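Local coordinates for protein endo-b-1,4-glucanase (Nasutitermes takasagoensis, PDB 1KS8) that probably cleaves internal beta-1,4-glucosidic linkages in cellulose and related beta-glucans, as a family 9 glycosyl hydrolase with an (alpha/alpha)6 fold, at residues A310-L315 against Q422-A427. Numbering follows the deposited sequence.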
ATOM      1  N   ALA A 310      -2.054   3.830  11.464  1.00  9.15           N
ATOM      2  CA  ALA A 310      -2.781   3.829  12.725  1.00  8.34           C
ATOM      3  C   ALA A 310      -3.955   4.797  12.603  1.00  9.48           C
ATOM      4  O   ALA A 310      -5.060   4.504  13.067  1.00 10.09           O
ATOM      5  CB  ALA A 310      -1.862   4.248  13.866  1.00 10.36           C
ATOM      6  N   ALA A 311      -3.719   5.943  11.971  1.00  9.07           N
ATOM      7  CA  ALA A 311      -4.775   6.932  11.790  1.00  9.16           C
ATOM      8  C   ALA A 311      -5.936   6.320  11.012  1.00  9.39           C
ATOM      9  O   ALA A 311      -7.101   6.556  11.337  1.00  9.28           O
ATOM     10  CB  ALA A 311      -4.238   8.162  11.056  1.00  9.15           C
ATOM     11  N   PHE A 312      -5.631   5.528   9.989  1.00  9.08           N
ATOM     12  CA  PHE A 312      -6.701   4.918   9.213  1.00  8.43           C
ATOM     13  C   PHE A 312      -7.486   3.908  10.041  1.00  9.08           C
ATOM     14  O   PHE A 312      -8.707   3.829   9.928  1.00  9.73           O
ATOM     15  CB  PHE A 312      -6.169   4.236   7.955  1.00 10.60           C
ATOM     16  CG  PHE A 312      -7.260   3.775   7.037  1.00  9.27           C
ATOM     17  CD1 PHE A 312      -8.145   4.694   6.481  1.00  9.96           C
ATOM     18  CD2 PHE A 312      -7.447   2.422   6.776  1.00 11.04           C
ATOM     19  CE1 PHE A 312      -9.205   4.275   5.682  1.00 11.35           C
ATOM     20  CE2 PHE A 312      -8.507   1.993   5.976  1.00 11.54           C
ATOM     21  CZ  PHE A 312      -9.385   2.921   5.431  1.00 12.25           C
ATOM     22  N   ILE A 313      -6.793   3.131  10.869  1.00  8.45           N
ATOM     23  CA  ILE A 313      -7.480   2.165  11.719  1.00  8.64           C
ATOM     24  C   ILE A 313      -8.418   2.927  12.652  1.00  8.79           C
ATOM     25  O   ILE A 313      -9.538   2.488  12.912  1.00  9.82           O
ATOM     26  CB  ILE A 313      -6.477   1.323  12.549  1.00  9.51           C
ATOM     27  CG1 ILE A 313      -5.761   0.326  11.631  1.00 11.14           C
ATOM     28  CG2 ILE A 313      -7.203   0.579  13.671  1.00 10.66           C
ATOM     29  CD1 ILE A 313      -6.683  -0.690  10.960  1.00 13.15           C
ATOM     30  N   MET A 314      -7.968   4.078  13.139  1.00  9.33           N
ATOM     31  CA  MET A 314      -8.788   4.892  14.032  1.00  9.65           C
ATOM     32  C   MET A 314     -10.026   5.413  13.313  1.00 10.26           C
ATOM     33  O   MET A 314     -11.119   5.440  13.882  1.00 10.65           O
ATOM     34  CB  MET A 314      -7.978   6.067  14.576  1.00 10.04           C
ATOM     35  CG  MET A 314      -6.915   5.658  15.573  1.00 10.63           C
ATOM     36  SD  MET A 314      -6.040   7.081  16.234  1.00 12.28           S
ATOM     37  CE  MET A 314      -4.588   6.283  16.910  1.00 12.10           C
ATOM     38  N   LEU A 315      -9.855   5.831  12.062  1.00  9.97           N
ATOM     39  CA  LEU A 315     -10.973   6.340  11.279  1.00  9.97           C
ATOM     40  C   LEU A 315     -11.976   5.222  10.997  1.00 10.74           C
ATOM     41  O   LEU A 315     -13.190   5.448  10.996  1.00 11.45           O
ATOM     42  CB  LEU A 315     -10.455   6.962   9.979  1.00 10.62           C
ATOM     43  CG  LEU A 315      -9.722   8.289  10.220  1.00 10.00           C
ATOM     44  CD1 LEU A 315      -8.843   8.642   9.028  1.00 11.27           C
ATOM     45  CD2 LEU A 315     -10.742   9.384  10.488  1.00 11.43           C
ATOM     46  N   GLN A 422      -3.298   7.716   2.098  1.00  7.57           N
ATOM     47  CA  GLN A 422      -4.282   8.151   1.114  1.00  7.60           C
ATOM     48  C   GLN A 422      -5.709   7.822   1.536  1.00  7.42           C
ATOM     49  O   GLN A 422      -6.615   8.644   1.375  1.00  8.03           O
ATOM     50  CB  GLN A 422      -3.989   7.532  -0.255  1.00  7.37           C
ATOM     51  CG  GLN A 422      -4.873   8.110  -1.354  1.00  8.04           C
ATOM     52  CD  GLN A 422      -4.453   7.677  -2.739  1.00  7.65           C
ATOM     53  OE1 GLN A 422      -3.313   7.895  -3.154  1.00  7.76           O
ATOM     54  NE2 GLN A 422      -5.374   7.062  -3.470  1.00  8.73           N
ATOM     55  N   SER A 423      -5.917   6.628   2.080  1.00  7.96           N
ATOM     56  CA  SER A 423      -7.251   6.249   2.513  1.00  7.92           C
ATOM     57  C   SER A 423      -7.714   7.120   3.679  1.00  6.78           C
ATOM     58  O   SER A 423      -8.899   7.437   3.786  1.00  8.46           O
ATOM     59  CB  SER A 423      -7.281   4.766   2.883  1.00  8.87           C
ATOM     60  OG  SER A 423      -7.093   3.983   1.711  1.00  8.62           O
ATOM     61  N   ALA A 424      -6.781   7.516   4.542  1.00  7.10           N
ATOM     62  CA  ALA A 424      -7.108   8.376   5.676  1.00  7.99           C
ATOM     63  C   ALA A 424      -7.510   9.756   5.164  1.00  8.17           C
ATOM     64  O   ALA A 424      -8.415  10.392   5.708  1.00  8.86           O
ATOM     65  CB  ALA A 424      -5.911   8.490   6.622  1.00  7.87           C
ATOM     66  N   LEU A 425      -6.840  10.219   4.113  1.00  7.87           N
ATOM     67  CA  LEU A 425      -7.162  11.518   3.535  1.00  8.92           C
ATOM     68  C   LEU A 425      -8.579  11.487   2.975  1.00  8.88           C
ATOM     69  O   LEU A 425      -9.342  12.435   3.150  1.00  9.54           O
ATOM     70  CB  LEU A 425      -6.166  11.870   2.427  1.00  8.76           C
ATOM     71  CG  LEU A 425      -4.763  12.256   2.902  1.00  8.34           C
ATOM     72  CD1 LEU A 425      -3.795  12.238   1.730  1.00  9.31           C
ATOM     73  CD2 LEU A 425      -4.812  13.633   3.552  1.00  9.31           C
ATOM     74  N   ALA A 426      -8.930  10.396   2.300  1.00  8.52           N
ATOM     75  CA  ALA A 426     -10.269  10.259   1.740  1.00  8.09           C
ATOM     76  C   ALA A 426     -11.299  10.318   2.866  1.00  9.02           C
ATOM     77  O   ALA A 426     -12.362  10.926   2.714  1.00  9.34           O
ATOM     78  CB  ALA A 426     -10.389   8.938   0.987  1.00  8.42           C
ATOM     79  N   ALA A 427     -10.982   9.689   3.994  1.00  8.55           N
ATOM     80  CA  ALA A 427     -11.881   9.685   5.143  1.00  8.95           C
ATOM     81  C   ALA A 427     -12.044  11.097   5.705  1.00 10.40           C
ATOM     82  O   ALA A 427     -13.156  11.524   6.015  1.00 10.85           O
ATOM     83  CB  ALA A 427     -11.347   8.745   6.224  1.00  9.71           C
TER
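Phe312 lays one face of its ring over Ser423: Ser423 CB sits 3.8 Å from the ring centroid, 25° off the normal, in a CH-pi contact displaced toward the rim. The nearest rim atom is Phe312 CE1, 3.4 Å from Ser423 CB. With CG anti to the backbone N (chi1 -172°), the CB-CG bond of Phe312 turns toward helix 415-430, and the ring ends nearer to it than the CB direction suggests. Phe312 CD1 lies obliquely at Ala424 N, 3.7 Å away. One turn on, Leu315 brings a single methyl into play: its CD1 lies 3.8 Å from both Ala424 CB and Ala427 CB, bridging two alanines one turn apart. The segments run in the same general direction, their axes 8.8 Å apart and inclined at 39°; at Ala424, whose side chain is one methyl, the backbones come near, with Phe312 CA 5.0 Å from Ala424 CA. An alanine in place of Phe312 would probably open a gap over Ser423 CB and deprive Trp74 of its edge-to-face partner. The contact is looser at Ala311, whose CB points toward helix 415-430 but stays 4.8 Å from Ala424 CB. No hydrogen bond crosses between the segments, and no touching residue lies at the solvent surface; the buried Ser423 OG is satisfied by Val71 O. The pair joins helices 303-319 and 415-430 within the (alpha/alpha)6 fold, away from the predicted catalytic residues. Phe79 touches both Phe312 and Ala427, while helix 324-341 supplies Ala331 against Ala311 and Leu315, and Ile335 against Ala424.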